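Local coordinates for protein acetylxylan esterase A (Aspergillus awamori, PDB 5X6S) that removes acetyl side groups from the backbone of acetylated xylans as a secreted serine esterase of the carbohydrate esterase 1 family, at residues A[168-173]-A[210-215]; A[163-168]-A[203-208]; A[174-179]-A[214-219]. All coordinates share one frame; numbering follows the deposited sequence.

From the N terminus the chain runs through helix 162-165, a loop, helix 173-182, strand 193-199 of the central sheet, a second loop and helix 208-221. Interaction 2 closes a loop of 34 residues, through helix 173-182 and strand 193-199, by bringing 163-168 to 203-208, the loop that leads into helix 208-221. Interaction 1 closes 36 residues between 168-173 and 210-215, and interaction 3 closes 34 between 174-179 and 214-219. Interactions 1 and 2 share Asp168. Interaction 2 crosses both others, and interactions 1 and 3 end on the same piece of helix 208-221, sharing Cys214 and Lys215. Together they tie helix 162-165, the loop after it and helix 173-182 to helix 208-221 and the loop before it.

Interaction 1 of 3, residues A[168-173]-A[210-215]; sequences DVITTP and YYETCK. With NAG (2-acetamido-2-deoxy-beta-D-glucopyranose), chain C.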
loop_
_atom_site.group_PDB
_atom_site.type_symbol
_atom_site.label_atom_id
_atom_site.label_comp_id
_atom_site.label_asym_id
_atom_site.label_seq_id
_atom_site.Cartn_x
_atom_site.Cartn_y
_atom_site.Cartn_z
ATOM N N ASP A 168 33.176 2.927 -8.029
ATOM C CA ASP A 168 34.020 1.726 -7.945
ATOM C C ASP A 168 33.311 0.469 -7.437
ATOM O O ASP A 168 33.937 -0.589 -7.336
ATOM C CB ASP A 168 35.296 2.021 -7.143
ATOM C CG ASP A 168 36.199 3.015 -7.855
ATOM O OD1 ASP A 168 36.225 2.938 -9.081
ATOM O OD2 ASP A 168 36.833 3.879 -7.213
ATOM N N VAL A 169 31.994 0.570 -7.167
ATOM C CA VAL A 169 31.208 -0.595 -6.794
ATOM C C VAL A 169 30.328 -1.037 -7.975
ATOM O O VAL A 169 29.304 -0.399 -8.321
ATOM C CB VAL A 169 30.357 -0.360 -5.496
ATOM C CG1 VAL A 169 29.624 -1.635 -5.085
ATOM C CG2 VAL A 169 31.195 0.202 -4.345
ATOM N N ILE A 170 30.732 -2.140 -8.604
ATOM C CA ILE A 170 30.062 -2.639 -9.801
ATOM C C ILE A 170 29.709 -4.095 -9.575
ATOM O O ILE A 170 30.593 -4.938 -9.259
ATOM C CB ILE A 170 30.946 -2.486 -11.091
ATOM C CG1 ILE A 170 31.324 -1.022 -11.308
ATOM C CG2 ILE A 170 30.199 -2.989 -12.325
ATOM C CD1 ILE A 170 32.650 -0.791 -12.021
ATOM N N THR A 171 28.426 -4.417 -9.720
ATOM C CA THR A 171 27.995 -5.798 -9.570
ATOM C C THR A 171 26.781 -6.060 -10.464
ATOM O O THR A 171 26.457 -5.242 -11.297
ATOM C CB THR A 171 27.827 -6.176 -8.081
ATOM O OG1 THR A 171 27.737 -7.613 -7.936
ATOM C CG2 THR A 171 26.554 -5.481 -7.466
ATOM N N THR A 172 26.120 -7.201 -10.277
ATOM C CA THR A 172 25.060 -7.650 -11.152
ATOM C C THR A 172 23.687 -7.177 -10.686
ATOM O O THR A 172 23.543 -6.864 -9.507
ATOM C CB THR A 172 24.994 -9.178 -11.175
ATOM O OG1 THR A 172 24.877 -9.631 -9.826
ATOM C CG2 THR A 172 26.294 -9.776 -11.868
ATOM N N PRO A 173 22.706 -7.134 -11.603
ATOM C CA PRO A 173 21.293 -6.965 -11.251
ATOM C C PRO A 173 20.889 -7.920 -10.149
ATOM O O PRO A 173 20.182 -7.532 -9.226
ATOM C CB PRO A 173 20.544 -7.294 -12.547
ATOM C CG PRO A 173 21.559 -7.151 -13.664
ATOM C CD PRO A 173 22.932 -7.069 -13.077
ATOM N N TYR A 210 24.542 5.400 -11.819
ATOM C CA TYR A 210 23.307 5.335 -12.556
ATOM C C TYR A 210 23.063 3.933 -13.023
ATOM O O TYR A 210 21.947 3.406 -12.939
ATOM C CB TYR A 210 23.332 6.304 -13.771
ATOM C CG TYR A 210 22.234 6.105 -14.777
ATOM C CD1 TYR A 210 20.963 6.624 -14.575
ATOM C CD2 TYR A 210 22.475 5.441 -15.987
ATOM C CE1 TYR A 210 19.967 6.443 -15.491
ATOM C CE2 TYR A 210 21.484 5.276 -16.926
ATOM C CZ TYR A 210 20.230 5.769 -16.686
ATOM O OH TYR A 210 19.213 5.606 -17.618
ATOM N N TYR A 211 24.096 3.306 -13.575
ATOM C CA TYR A 211 23.887 1.970 -14.160
ATOM C C TYR A 211 23.656 0.939 -13.060
ATOM O O TYR A 211 22.846 0.050 -13.220
ATOM C CB TYR A 211 25.079 1.587 -15.065
ATOM C CG TYR A 211 25.154 2.525 -16.264
ATOM C CD1 TYR A 211 24.264 2.419 -17.314
ATOM C CD2 TYR A 211 26.061 3.594 -16.266
ATOM C CE1 TYR A 211 24.337 3.308 -18.406
ATOM C CE2 TYR A 211 26.107 4.486 -17.322
ATOM C CZ TYR A 211 25.238 4.343 -18.374
ATOM O OH TYR A 211 25.275 5.250 -19.418
ATOM N N GLU A 212 24.373 1.090 -11.954
ATOM C CA GLU A 212 24.200 0.190 -10.773
ATOM C C GLU A 212 22.788 0.269 -10.209
ATOM O O GLU A 212 22.225 -0.712 -9.806
ATOM C CB GLU A 212 25.221 0.511 -9.713
ATOM C CG GLU A 212 26.659 0.289 -10.189
ATOM C CD GLU A 212 26.827 -1.072 -10.898
ATOM O OE1 GLU A 212 26.721 -2.136 -10.230
ATOM O OE2 GLU A 212 27.032 -1.060 -12.135
ATOM N N THR A 213 22.198 1.449 -10.235
ATOM C CA THR A 213 20.809 1.638 -9.772
ATOM C C THR A 213 19.797 1.021 -10.720
ATOM O O THR A 213 18.816 0.396 -10.289
ATOM C CB THR A 213 20.505 3.152 -9.550
ATOM O OG1 THR A 213 21.448 3.717 -8.612
ATOM C CG2 THR A 213 19.106 3.337 -9.044
ATOM N N CYS A 214 19.996 1.202 -12.034
ATOM C CA CYS A 214 19.098 0.625 -13.001
ATOM C C CYS A 214 19.184 -0.907 -12.971
ATOM O O CYS A 214 18.162 -1.578 -13.083
ATOM C CB CYS A 214 19.429 1.171 -14.397
ATOM S SG CYS A 214 18.912 2.919 -14.631
ATOM N N LYS A 215 20.392 -1.428 -12.801
ATOM C CA LYS A 215 20.609 -2.870 -12.544
ATOM C C LYS A 215 19.790 -3.319 -11.347
ATOM O O LYS A 215 19.004 -4.289 -11.448
ATOM C CB LYS A 215 22.077 -3.141 -12.256
ATOM C CG LYS A 215 23.016 -3.151 -13.478
ATOM C CD LYS A 215 24.435 -3.185 -12.991
ATOM C CE LYS A 215 25.452 -3.413 -14.073
ATOM N NZ LYS A 215 26.809 -3.434 -13.431
HETATM C C1 NAG C . 31.037 0.662 0.707
HETATM C C2 NAG C . 31.393 -0.341 1.812
HETATM C C3 NAG C . 31.546 -1.764 1.272
HETATM C C4 NAG C . 30.329 -2.189 0.453
HETATM C C5 NAG C . 29.975 -1.096 -0.573
HETATM C C6 NAG C . 28.654 -1.395 -1.249
HETATM C C7 NAG C . 32.804 0.453 3.656
HETATM C C8 NAG C . 34.164 0.917 4.067
HETATM N N2 NAG C . 32.642 0.087 2.404
HETATM O O3 NAG C . 31.772 -2.624 2.372
HETATM O O4 NAG C . 30.498 -3.386 -0.286
HETATM O O5 NAG C . 29.911 0.223 -0.040
HETATM O O6 NAG C . 28.424 -0.371 -2.206
HETATM O O7 NAG C . 31.890 0.454 4.491
#
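CG of both Glu212 and Lys215 lies anti to the carbonyl carbon; Glu212 is then bent at chi2 (-47°), while Lys215, one helical turn later, runs extended beyond CG with chi3 at 171°, so that the two charged ends meet on the side of helix 208-221 of this alpha/beta-hydrolase fold that faces 168-173. There they hold the loop 168-172 and Pro173, which starts helix 173-182. Lys215 NZ lies 2.7 Å from Glu212 OE2 in a salt bridge on the syn lone pair of that oxygen. The pair then grips both polar sides of one residue. Thr171 N donates to Glu212 OE1 at 2.9 Å in a nearly straight bond (170°), approaching from above the carboxylate plane, and Lys215 NZ gives a 2.8 Å bond to Thr171 O within the carbonyl plane. Bonded to Thr171 O and Glu212 OE2, the ammonium probably eases the approach of two acceptors, Thr171 O and Glu212 OE1. Trp176 NE1 also bonds to OE1, which helps fix the rotation of the buried carboxylate. Around these bonds, Ile170 CG2 touches both charged ends and Val169 O rests against Glu212 CG. Pro173 lies obliquely across the aliphatic part of Lys215, CD to CG. Thr172, the N-cap of helix 173-182, caps His175 N with OG1, and Thr171 OG1 bonds His175 ND1. On the glycan side, Val169 CG1 comes within 3.4 Å of O6 of the N-acetylglucosamine of chain C.

Interaction 2 of 3, residues A[163-168]-A[203-208]; sequences TCAQGD and TTLYPQ
A Schellman motif ends helix 162-165, and its last turn docks on the loop that leads from strand 193-199 into helix 208-221. Gly167 turns the chain with a positive phi of 88°, while Gly167 N bonds Cys164 O and Asp168 N bonds Thr163 O. The single hydrogen bond between the segments is Tyr206 N to Ala165 O, 2.8 Å long and almost straight at 178°, with the donor nearly along the C=O axis. The same carbonyl oxygen accepts a CA-H contact from Leu205 and sits at the edge of the Tyr206 ring, 3.3 Å from CD1. Tyr206 CG, anti to its own carbonyl carbon (chi1 -82°), lays the ring along Ala165 O and Gln166; the backbone brings Tyr206 CB to 3.3 Å from Gln166 O. Alpha/beta-hydrolases commonly carry the acid of the catalytic triad in this loop; Asp202, placed with His259 and Ser119 as in a charge-relay triad, is probably that acid. Its OD1 also accepts Thr204 N and Leu205 N, and the Leu205 side chain is about 5 Å from that of Ser119, the probable nucleophile. Leu205 CD2 meets Ala165 CB at 3.9 Å. A CB on Gly167 would be tight against those of Tyr206 and Gln208. Gln208 CB and CG both lie 3.6 Å from Gly167 O, while Gln208 NE2 bonds Glu212 OE2. Cys164, in the last helical turn, is tied by a disulfide to Cys149.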
loop_
_atom_site.group_PDB
_atom_site.type_symbol
_atom_site.label_atom_id
_atom_site.label_comp_id
_atom_site.label_asym_id
_atom_site.label_seq_id
_atom_site.Cartn_x
_atom_site.Cartn_y
_atom_site.Cartn_z
ATOM N N THR A 163 34.040 4.489 -2.016
ATOM C CA THR A 163 34.126 3.495 -3.094
ATOM C C THR A 163 32.876 3.590 -3.978
ATOM O O THR A 163 32.939 3.497 -5.221
ATOM C CB THR A 163 34.244 2.062 -2.537
ATOM O OG1 THR A 163 35.154 2.056 -1.424
ATOM C CG2 THR A 163 34.757 1.171 -3.563
ATOM N N CYS A 164 31.716 3.703 -3.311
ATOM C CA CYS A 164 30.438 3.823 -4.016
ATOM C C CYS A 164 30.395 5.126 -4.797
ATOM O O CYS A 164 30.170 5.106 -6.003
ATOM C CB CYS A 164 29.258 3.736 -3.033
ATOM S SG CYS A 164 27.683 4.088 -3.788
ATOM N N ALA A 165 30.631 6.240 -4.117
ATOM C CA ALA A 165 30.508 7.593 -4.736
ATOM C C ALA A 165 31.438 7.722 -5.975
ATOM O O ALA A 165 31.063 8.308 -7.003
ATOM C CB ALA A 165 30.812 8.663 -3.729
ATOM N N GLN A 166 32.638 7.150 -5.863
ATOM C CA GLN A 166 33.604 7.182 -7.002
ATOM C C GLN A 166 33.200 6.316 -8.176
ATOM O O GLN A 166 33.812 6.412 -9.264
ATOM C CB GLN A 166 35.008 6.777 -6.551
ATOM C CG GLN A 166 35.723 7.779 -5.677
ATOM C CD GLN A 166 36.727 7.091 -4.763
ATOM O OE1 GLN A 166 37.089 5.908 -4.967
ATOM N NE2 GLN A 166 37.163 7.805 -3.724
ATOM N N GLY A 167 32.211 5.456 -7.986
ATOM C CA GLY A 167 31.714 4.593 -9.052
ATOM C C GLY A 167 32.489 3.275 -9.137
ATOM O O GLY A 167 32.473 2.602 -10.190
ATOM N N ASP A 168 33.176 2.927 -8.029
ATOM C CA ASP A 168 34.020 1.726 -7.945
ATOM C C ASP A 168 33.311 0.469 -7.437
ATOM O O ASP A 168 33.937 -0.589 -7.336
ATOM C CB ASP A 168 35.296 2.021 -7.143
ATOM C CG ASP A 168 36.199 3.015 -7.855
ATOM O OD1 ASP A 168 36.225 2.938 -9.081
ATOM O OD2 ASP A 168 36.833 3.879 -7.213
ATOM N N THR A 203 30.845 14.255 -11.072
ATOM C CA THR A 203 32.090 13.899 -10.424
ATOM C C THR A 203 31.975 13.938 -8.895
ATOM O O THR A 203 32.974 14.024 -8.199
ATOM C CB THR A 203 33.235 14.833 -10.918
ATOM O OG1 THR A 203 32.955 16.177 -10.559
ATOM C CG2 THR A 203 33.356 14.750 -12.444
ATOM N N THR A 204 30.734 13.906 -8.386
ATOM C CA THR A 204 30.451 13.709 -6.943
ATOM C C THR A 204 29.941 12.281 -6.736
ATOM O O THR A 204 30.523 11.496 -5.982
ATOM C CB THR A 204 29.382 14.697 -6.449
ATOM O OG1 THR A 204 29.882 16.031 -6.586
ATOM C CG2 THR A 204 29.031 14.444 -5.007
ATOM N N LEU A 205 28.861 11.956 -7.432
ATOM C CA LEU A 205 28.357 10.594 -7.519
ATOM C C LEU A 205 28.522 10.148 -8.961
ATOM O O LEU A 205 27.715 10.490 -9.854
ATOM C CB LEU A 205 26.886 10.472 -7.072
ATOM C CG LEU A 205 26.576 11.041 -5.674
ATOM C CD1 LEU A 205 25.132 10.839 -5.324
ATOM C CD2 LEU A 205 27.513 10.458 -4.617
ATOM N N TYR A 206 29.589 9.366 -9.181
ATOM C CA TYR A 206 30.015 9.018 -10.532
ATOM C C TYR A 206 28.945 8.254 -11.286
ATOM O O TYR A 206 28.174 7.477 -10.700
ATOM C CB TYR A 206 31.408 8.321 -10.524
ATOM C CG TYR A 206 32.548 9.329 -10.439
ATOM C CD1 TYR A 206 32.887 9.938 -9.232
ATOM C CD2 TYR A 206 33.256 9.706 -11.594
ATOM C CE1 TYR A 206 33.907 10.895 -9.150
ATOM C CE2 TYR A 206 34.276 10.645 -11.535
ATOM C CZ TYR A 206 34.588 11.245 -10.302
ATOM O OH TYR A 206 35.587 12.182 -10.224
ATOM N N PRO A 207 28.872 8.470 -12.620
ATOM C CA PRO A 207 27.753 7.975 -13.406
ATOM C C PRO A 207 27.594 6.456 -13.444
ATOM O O PRO A 207 26.548 5.958 -13.892
ATOM C CB PRO A 207 28.031 8.529 -14.836
ATOM C CG PRO A 207 29.378 9.113 -14.804
ATOM C CD PRO A 207 29.830 9.286 -13.400
ATOM N N GLN A 208 28.623 5.717 -13.033
ATOM C CA GLN A 208 28.495 4.255 -12.903
ATOM C C GLN A 208 27.279 3.897 -11.999
ATOM O O GLN A 208 26.515 2.933 -12.286
ATOM C CB GLN A 208 29.781 3.599 -12.327
ATOM C CG GLN A 208 29.677 2.063 -12.316
ATOM C CD GLN A 208 29.605 1.505 -13.700
ATOM O OE1 GLN A 208 30.351 1.948 -14.570
ATOM N NE2 GLN A 208 28.726 0.575 -13.934
#

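Interaction 3 of 3, residues A[174-179]-A[214-219]; sequences EHWASI and CKQWAG. With NAG (2-acetamido-2-deoxy-beta-D-glucopyranose), chain B.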
loop_
_atom_site.group_PDB
_atom_site.type_symbol
_atom_site.label_atom_id
_atom_site.label_comp_id
_atom_site.label_asym_id
_atom_site.label_seq_id
_atom_site.Cartn_x
_atom_site.Cartn_y
_atom_site.Cartn_z
ATOM N N GLU A 174 21.402 -9.154 -10.208
ATOM C CA GLU A 174 21.030 -10.175 -9.217
ATOM C C GLU A 174 21.487 -9.824 -7.815
ATOM O O GLU A 174 20.726 -9.929 -6.852
ATOM C CB GLU A 174 21.529 -11.558 -9.638
ATOM C CG GLU A 174 20.709 -12.110 -10.817
ATOM C CD GLU A 174 21.016 -11.460 -12.211
ATOM O OE1 GLU A 174 22.106 -10.816 -12.411
ATOM O OE2 GLU A 174 20.151 -11.630 -13.116
ATOM N N HIS A 175 22.720 -9.382 -7.730
ATOM C CA HIS A 175 23.355 -9.053 -6.490
ATOM C C HIS A 175 22.768 -7.738 -5.880
ATOM O O HIS A 175 22.432 -7.704 -4.673
ATOM C CB HIS A 175 24.869 -8.965 -6.692
ATOM C CG HIS A 175 25.639 -8.756 -5.433
ATOM N ND1 HIS A 175 26.944 -8.336 -5.434
ATOM C CD2 HIS A 175 25.288 -8.889 -4.133
ATOM C CE1 HIS A 175 27.379 -8.227 -4.195
ATOM N NE2 HIS A 175 26.389 -8.555 -3.385
ATOM N N TRP A 176 22.621 -6.696 -6.692
ATOM C CA TRP A 176 21.920 -5.500 -6.206
ATOM C C TRP A 176 20.483 -5.795 -5.782
ATOM O O TRP A 176 20.012 -5.232 -4.785
ATOM C CB TRP A 176 21.897 -4.365 -7.220
ATOM C CG TRP A 176 23.150 -3.620 -7.369
ATOM C CD1 TRP A 176 23.855 -3.450 -8.530
ATOM C CD2 TRP A 176 23.865 -2.883 -6.357
ATOM N NE1 TRP A 176 24.971 -2.687 -8.280
ATOM C CE2 TRP A 176 24.995 -2.307 -6.976
ATOM C CE3 TRP A 176 23.649 -2.637 -4.993
ATOM C CZ2 TRP A 176 25.925 -1.529 -6.284
ATOM C CZ3 TRP A 176 24.569 -1.874 -4.301
ATOM C CH2 TRP A 176 25.698 -1.337 -4.942
ATOM N N ALA A 177 19.776 -6.647 -6.534
ATOM C CA ALA A 177 18.401 -6.991 -6.214
ATOM C C ALA A 177 18.369 -7.720 -4.856
ATOM O O ALA A 177 17.501 -7.430 -4.027
ATOM C CB ALA A 177 17.776 -7.839 -7.286
ATOM N N SER A 178 19.324 -8.622 -4.619
ATOM C CA SER A 178 19.470 -9.272 -3.293
ATOM C C SER A 178 19.696 -8.305 -2.152
ATOM O O SER A 178 19.175 -8.501 -1.061
ATOM C CB SER A 178 20.646 -10.260 -3.257
ATOM O OG SER A 178 20.275 -11.326 -4.078
ATOM N N ILE A 179 20.505 -7.296 -2.408
ATOM C CA ILE A 179 20.771 -6.256 -1.421
ATOM C C ILE A 179 19.477 -5.500 -1.113
ATOM O O ILE A 179 19.200 -5.229 0.065
ATOM C CB ILE A 179 21.933 -5.343 -1.844
ATOM C CG1 ILE A 179 23.245 -6.153 -1.736
ATOM C CG2 ILE A 179 22.094 -4.142 -0.933
ATOM C CD1 ILE A 179 24.373 -5.543 -2.524
ATOM N N CYS A 214 19.996 1.202 -12.034
ATOM C CA CYS A 214 19.098 0.625 -13.001
ATOM C C CYS A 214 19.184 -0.907 -12.971
ATOM O O CYS A 214 18.162 -1.578 -13.083
ATOM C CB CYS A 214 19.429 1.171 -14.397
ATOM S SG CYS A 214 18.912 2.919 -14.631
ATOM N N LYS A 215 20.392 -1.428 -12.801
ATOM C CA LYS A 215 20.609 -2.870 -12.544
ATOM C C LYS A 215 19.790 -3.319 -11.347
ATOM O O LYS A 215 19.004 -4.289 -11.448
ATOM C CB LYS A 215 22.077 -3.141 -12.256
ATOM C CG LYS A 215 23.016 -3.151 -13.478
ATOM C CD LYS A 215 24.435 -3.185 -12.991
ATOM C CE LYS A 215 25.452 -3.413 -14.073
ATOM N NZ LYS A 215 26.809 -3.434 -13.431
ATOM N N GLN A 216 19.961 -2.622 -10.225
ATOM C CA GLN A 216 19.240 -2.966 -8.976
ATOM C C GLN A 216 17.750 -3.127 -9.202
ATOM O O GLN A 216 17.177 -4.204 -8.923
ATOM C CB GLN A 216 19.494 -1.929 -7.916
ATOM C CG GLN A 216 18.727 -2.192 -6.627
ATOM C CD GLN A 216 19.297 -1.373 -5.474
ATOM O OE1 GLN A 216 19.203 -0.156 -5.473
ATOM N NE2 GLN A 216 19.934 -2.038 -4.526
ATOM N N TRP A 217 17.106 -2.103 -9.776
ATOM C CA TRP A 217 15.668 -2.170 -9.961
ATOM C C TRP A 217 15.210 -3.138 -11.020
ATOM O O TRP A 217 14.163 -3.761 -10.860
ATOM C CB TRP A 217 15.029 -0.775 -10.119
ATOM C CG TRP A 217 15.300 0.089 -8.908
ATOM C CD1 TRP A 217 16.015 1.241 -8.871
ATOM C CD2 TRP A 217 14.937 -0.198 -7.550
ATOM N NE1 TRP A 217 16.092 1.721 -7.574
ATOM C CE2 TRP A 217 15.425 0.862 -6.751
ATOM C CE3 TRP A 217 14.233 -1.241 -6.931
ATOM C CZ2 TRP A 217 15.235 0.911 -5.363
ATOM C CZ3 TRP A 217 14.043 -1.192 -5.539
ATOM C CH2 TRP A 217 14.531 -0.143 -4.782
ATOM N N ALA A 218 15.997 -3.283 -12.084
ATOM C CA ALA A 218 15.784 -4.343 -13.073
ATOM C C ALA A 218 15.743 -5.708 -12.350
ATOM O O ALA A 218 14.822 -6.455 -12.538
ATOM C CB ALA A 218 16.885 -4.322 -14.132
ATOM N N GLY A 219 16.731 -5.989 -11.521
ATOM C CA GLY A 219 16.784 -7.283 -10.795
ATOM C C GLY A 219 15.551 -7.414 -9.912
ATOM O O GLY A 219 14.867 -8.464 -9.912
HETATM C C1 NAG B . 30.030 -4.603 0.281
HETATM C C2 NAG B . 29.825 -5.632 -0.837
HETATM C C3 NAG B . 29.532 -7.022 -0.292
HETATM C C4 NAG B . 30.600 -7.432 0.686
HETATM C C5 NAG B . 30.766 -6.360 1.754
HETATM C C6 NAG B . 31.938 -6.701 2.615
HETATM C C7 NAG B . 28.887 -4.967 -2.945
HETATM C C8 NAG B . 27.674 -4.548 -3.714
HETATM N N2 NAG B . 28.722 -5.294 -1.695
HETATM O O3 NAG B . 29.571 -7.948 -1.357
HETATM O O4 NAG B . 30.261 -8.712 1.219
HETATM O O5 NAG B . 31.014 -5.070 1.203
HETATM O O6 NAG B . 31.815 -5.841 3.718
HETATM O O7 NAG B . 29.974 -4.963 -3.461
#
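Trp176 CB and Gln216 CB touch at 3.5 Å where helices 173-182 and 208-221 meet. Gln216, extended with CG anti to the backbone N (chi1 177°), runs past the tryptophan at about a right angle and donates NE2 to Trp176 O. This bond is 3.2 Å long and straight at NE2, but the donor stands well above the carbonyl plane. The amide and indole planes lie 74° apart. One turn farther along helix 208-221, Ala177 CB presses on Gly219 C at 3.5 Å; a CB on Gly219 would clash with it, so glycine lets the backbones approach. Lys215 CB borders Trp176 CD1. In the second shell, the indole N-H, bonded to Glu212, helps set the ring, and Ala147 N bonds Gln216 OE1, so both ends of that amide are engaged. Farther out, the acetyl methyl C8 of the N-acetylglucosamine of chain B sits over one face of Trp176, 4.0 Å from CH2, and touches Ile179 CD1, and its O3 meets the edge of the His175 ring. The axes of segments 174-179 and 214-219 approach to 7.2 Å and cross at -75°, a close helix crossing over glycine and alanine, joining two helices beside the sheet of an alpha/beta-hydrolase.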